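Local structure of hypoxanthine-guanine phosphoribosyltransferase (Leishmania tarentolae, 1PZM) at residues A[53-65]-A[79-92]. The protein probably converts guanine to GMP and hypoxanthine to IMP in purine salvage, transferring the 5-phosphoribosyl group from phosphoribosyl pyrophosphate to the base. Numbering follows the deposited sequence.
Sequences LTADNPLYLLCVL and LADEGVPVKVEFIC
K87 lies alongside Y60, both side chains pointing the same way from neighbouring strands. K87 CB sits over one face of the Y60 ring, toward the rim, a CH-pi contact 4.2 Å from the ring centroid. K87 CG turns to the proline ring, 3.8 Å from P58 CG; K87 CD touches both P58 CG and Y60 OH. With the chain extended beyond CG (chi2 -177°, chi3 178°), K87 CE reaches the loop, 3.5 Å from A55 O, and K87 NZ donates to a water at 2.6 Å. The same water bonds Y60 OH, which also has a weak hydrogen bond to D114. At the ring edge comes E89 CG, the carboxylate nearly coplanar with the tyrosine ring; E89 OE1 accepts from the backbone N of R113. Beneath these side chains the strands 59-64 and 86-91 run parallel, joined by seven backbone hydrogen bonds from L59 N to P85 O through L65 N to I91 O. On the other face, L61 CD2 meets L79 CD1 tip to tip at 3.8 Å, bringing the end of helix 69-81 onto the sheet. Farther along, C63 SG lies obliquely beside the F90 ring, 4.9 Å from the centroid; F69 of the second subunit meets that ring edge-to-face. Back on the face of Y60 and K87, V64 CG2 touches I91 CD1 at 4.0 Å, where L137 of helix 132-142 packs on both. Strand 59-64, helix 69-81 and strand 86-91 thus form a beta-alpha-beta unit in the parallel sheet of the type I phosphoribosyltransferase fold, with V64 near the bound GMP.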
# COMPACT_ATOMS: atom_id res chain seq x y z
N LEU A 53 9.98 5.49 -21.64
CA LEU A 53 8.73 5.13 -20.97
C LEU A 53 7.64 6.18 -21.11
O LEU A 53 7.89 7.38 -20.96
CB LEU A 53 8.96 4.88 -19.48
CG LEU A 53 10.13 3.99 -19.15
CD1 LEU A 53 10.40 3.95 -17.63
CD2 LEU A 53 9.89 2.60 -19.73
N THR A 54 6.43 5.70 -21.40
CA THR A 54 5.22 6.53 -21.42
C THR A 54 4.12 5.83 -20.60
O THR A 54 4.35 4.76 -20.04
CB THR A 54 4.73 6.70 -22.87
OG1 THR A 54 4.38 5.41 -23.39
CG2 THR A 54 5.88 7.17 -23.82
N ALA A 55 2.92 6.41 -20.55
CA ALA A 55 1.76 5.74 -19.94
C ALA A 55 1.45 4.38 -20.57
O ALA A 55 0.99 3.48 -19.89
CB ALA A 55 0.51 6.66 -20.00
N ASP A 56 1.68 4.22 -21.88
CA ASP A 56 1.44 2.91 -22.53
C ASP A 56 2.56 1.91 -22.36
O ASP A 56 2.39 0.73 -22.66
CB ASP A 56 1.18 3.04 -24.02
CG ASP A 56 -0.29 3.17 -24.35
OD1 ASP A 56 -1.16 2.44 -23.76
OD2 ASP A 56 -0.66 3.98 -25.21
N ASN A 57 3.73 2.40 -21.95
CA ASN A 57 4.92 1.57 -21.76
C ASN A 57 5.64 2.10 -20.52
O ASN A 57 6.69 2.74 -20.61
CB ASN A 57 5.78 1.61 -23.04
CG ASN A 57 7.10 0.86 -22.93
OD1 ASN A 57 7.18 -0.24 -22.38
ND2 ASN A 57 8.16 1.47 -23.44
N PRO A 58 5.02 1.89 -19.36
CA PRO A 58 5.48 2.49 -18.10
C PRO A 58 6.43 1.58 -17.35
O PRO A 58 6.70 0.51 -17.85
CB PRO A 58 4.17 2.60 -17.30
CG PRO A 58 3.42 1.39 -17.75
CD PRO A 58 3.80 1.10 -19.15
N LEU A 59 6.93 2.01 -16.19
CA LEU A 59 7.57 1.10 -15.21
C LEU A 59 6.48 0.50 -14.37
O LEU A 59 5.71 1.23 -13.71
CB LEU A 59 8.44 1.88 -14.24
CG LEU A 59 9.29 1.09 -13.25
CD1 LEU A 59 10.09 0.04 -13.96
CD2 LEU A 59 10.23 2.10 -12.54
N TYR A 60 6.40 -0.83 -14.43
CA TYR A 60 5.48 -1.56 -13.59
C TYR A 60 6.13 -1.83 -12.27
O TYR A 60 7.15 -2.54 -12.23
CB TYR A 60 5.11 -2.89 -14.23
CG TYR A 60 4.05 -2.76 -15.29
CD1 TYR A 60 4.37 -2.33 -16.59
CD2 TYR A 60 2.70 -3.09 -15.01
CE1 TYR A 60 3.34 -2.24 -17.58
CE2 TYR A 60 1.68 -3.00 -15.99
CZ TYR A 60 2.04 -2.58 -17.25
OH TYR A 60 1.08 -2.49 -18.20
N LEU A 61 5.53 -1.32 -11.19
CA LEU A 61 6.03 -1.64 -9.85
C LEU A 61 5.22 -2.86 -9.39
O LEU A 61 3.97 -2.79 -9.34
CB LEU A 61 5.83 -0.46 -8.88
CG LEU A 61 6.59 0.85 -9.20
CD1 LEU A 61 6.19 1.96 -8.24
CD2 LEU A 61 8.10 0.63 -9.18
N LEU A 62 5.93 -3.95 -9.09
CA LEU A 62 5.34 -5.19 -8.59
C LEU A 62 5.50 -5.27 -7.07
O LEU A 62 6.61 -5.65 -6.55
CB LEU A 62 5.94 -6.43 -9.33
CG LEU A 62 5.24 -6.73 -10.69
CD1 LEU A 62 4.95 -5.51 -11.66
CD2 LEU A 62 6.02 -7.78 -11.46
N CYS A 63 4.43 -4.88 -6.37
CA CYS A 63 4.50 -4.78 -4.91
C CYS A 63 4.35 -6.16 -4.22
O CYS A 63 3.35 -6.85 -4.39
CB CYS A 63 3.44 -3.80 -4.39
SG CYS A 63 3.15 -3.87 -2.62
N VAL A 64 5.38 -6.58 -3.48
CA VAL A 64 5.34 -7.88 -2.83
C VAL A 64 4.61 -7.73 -1.49
O VAL A 64 5.17 -7.24 -0.53
CB VAL A 64 6.72 -8.52 -2.64
CG1 VAL A 64 6.58 -9.97 -2.04
CG2 VAL A 64 7.47 -8.60 -3.98
N LEU A 65 3.34 -8.12 -1.44
CA LEU A 65 2.55 -8.11 -0.23
C LEU A 65 3.02 -9.12 0.85
O LEU A 65 3.49 -10.21 0.50
CB LEU A 65 1.11 -8.45 -0.62
CG LEU A 65 0.52 -7.28 -1.43
CD1 LEU A 65 -0.88 -7.63 -1.84
CD2 LEU A 65 0.50 -5.97 -0.64
N LEU A 79 8.88 8.50 -7.53
CA LEU A 79 8.99 8.30 -8.98
C LEU A 79 8.13 9.32 -9.78
O LEU A 79 8.59 9.90 -10.80
CB LEU A 79 8.66 6.84 -9.32
CG LEU A 79 9.72 5.78 -9.01
CD1 LEU A 79 9.13 4.32 -9.23
CD2 LEU A 79 11.03 5.97 -9.80
N ALA A 80 6.94 9.62 -9.26
CA ALA A 80 6.15 10.71 -9.82
C ALA A 80 6.94 12.03 -9.80
O ALA A 80 6.92 12.77 -10.80
CB ALA A 80 4.85 10.91 -9.05
N ASP A 81 7.61 12.33 -8.69
CA ASP A 81 8.47 13.55 -8.61
C ASP A 81 9.55 13.59 -9.72
O ASP A 81 9.97 14.69 -10.18
CB ASP A 81 9.22 13.64 -7.29
CG ASP A 81 8.31 13.77 -6.09
OD1 ASP A 81 7.09 14.05 -6.21
OD2 ASP A 81 8.76 13.60 -4.95
N GLU A 82 9.98 12.40 -10.14
CA GLU A 82 11.01 12.30 -11.16
C GLU A 82 10.42 12.14 -12.58
O GLU A 82 11.16 11.95 -13.53
CB GLU A 82 12.00 11.17 -10.84
CG GLU A 82 12.78 11.27 -9.52
CD GLU A 82 13.47 12.63 -9.25
OE1 GLU A 82 14.05 13.27 -10.16
OE2 GLU A 82 13.41 13.09 -8.09
N GLY A 83 9.10 12.25 -12.71
CA GLY A 83 8.43 12.07 -14.00
C GLY A 83 8.48 10.67 -14.61
O GLY A 83 8.37 10.52 -15.83
N VAL A 84 8.69 9.64 -13.80
CA VAL A 84 8.67 8.29 -14.32
C VAL A 84 7.22 7.78 -14.29
O VAL A 84 6.65 7.68 -13.20
CB VAL A 84 9.47 7.35 -13.43
CG1 VAL A 84 9.35 5.94 -13.98
CG2 VAL A 84 10.94 7.82 -13.37
N PRO A 85 6.63 7.43 -15.44
CA PRO A 85 5.23 7.02 -15.45
C PRO A 85 5.17 5.63 -14.85
O PRO A 85 6.02 4.81 -15.20
CB PRO A 85 4.84 7.01 -16.93
CG PRO A 85 6.19 6.83 -17.69
CD PRO A 85 7.27 7.38 -16.78
N VAL A 86 4.20 5.38 -13.95
CA VAL A 86 4.10 4.03 -13.39
C VAL A 86 2.74 3.39 -13.44
O VAL A 86 1.72 4.10 -13.49
CB VAL A 86 4.67 3.88 -11.97
CG1 VAL A 86 5.97 4.74 -11.71
CG2 VAL A 86 3.66 3.94 -10.89
N LYS A 87 2.74 2.06 -13.42
CA LYS A 87 1.53 1.24 -13.12
C LYS A 87 1.90 0.30 -11.97
O LYS A 87 3.09 0.02 -11.74
CB LYS A 87 1.04 0.49 -14.35
CG LYS A 87 0.45 1.38 -15.43
CD LYS A 87 -0.08 0.54 -16.61
CE LYS A 87 -0.73 1.44 -17.68
NZ LYS A 87 -1.07 0.70 -18.98
N VAL A 88 0.90 -0.17 -11.25
CA VAL A 88 1.16 -0.89 -10.01
C VAL A 88 0.45 -2.22 -10.07
O VAL A 88 -0.70 -2.32 -10.55
CB VAL A 88 0.70 -0.05 -8.77
CG1 VAL A 88 0.98 -0.81 -7.46
CG2 VAL A 88 1.47 1.30 -8.75
N GLU A 89 1.18 -3.26 -9.66
CA GLU A 89 0.63 -4.63 -9.54
C GLU A 89 0.95 -5.11 -8.14
O GLU A 89 1.92 -4.66 -7.51
CB GLU A 89 1.28 -5.61 -10.54
CG GLU A 89 0.91 -5.39 -12.00
CD GLU A 89 -0.59 -5.49 -12.31
OE1 GLU A 89 -1.39 -6.15 -11.58
OE2 GLU A 89 -0.99 -4.85 -13.31
N PHE A 90 0.10 -6.00 -7.65
CA PHE A 90 0.24 -6.56 -6.33
C PHE A 90 0.44 -8.09 -6.40
O PHE A 90 -0.37 -8.81 -6.98
CB PHE A 90 -0.97 -6.16 -5.50
CG PHE A 90 -1.04 -4.67 -5.24
CD1 PHE A 90 -0.32 -4.09 -4.18
CD2 PHE A 90 -1.76 -3.84 -6.08
CE1 PHE A 90 -0.34 -2.72 -3.96
CE2 PHE A 90 -1.82 -2.44 -5.85
CZ PHE A 90 -1.08 -1.87 -4.81
N ILE A 91 1.52 -8.57 -5.82
CA ILE A 91 1.75 -9.98 -5.82
C ILE A 91 1.81 -10.57 -4.40
O ILE A 91 2.07 -9.89 -3.42
CB ILE A 91 2.98 -10.37 -6.74
CG1 ILE A 91 4.31 -9.90 -6.19
CG2 ILE A 91 2.84 -9.76 -8.14
CD1 ILE A 91 5.54 -10.45 -6.97
N CYS A 92 1.58 -11.87 -4.31
CA CYS A 92 1.51 -12.56 -3.02
C CYS A 92 1.89 -14.07 -3.19
O CYS A 92 1.15 -14.83 -3.84
CB CYS A 92 0.10 -12.40 -2.46
SG CYS A 92 -0.12 -12.93 -0.76
O HOH W 1 0.91 -0.57 -20.03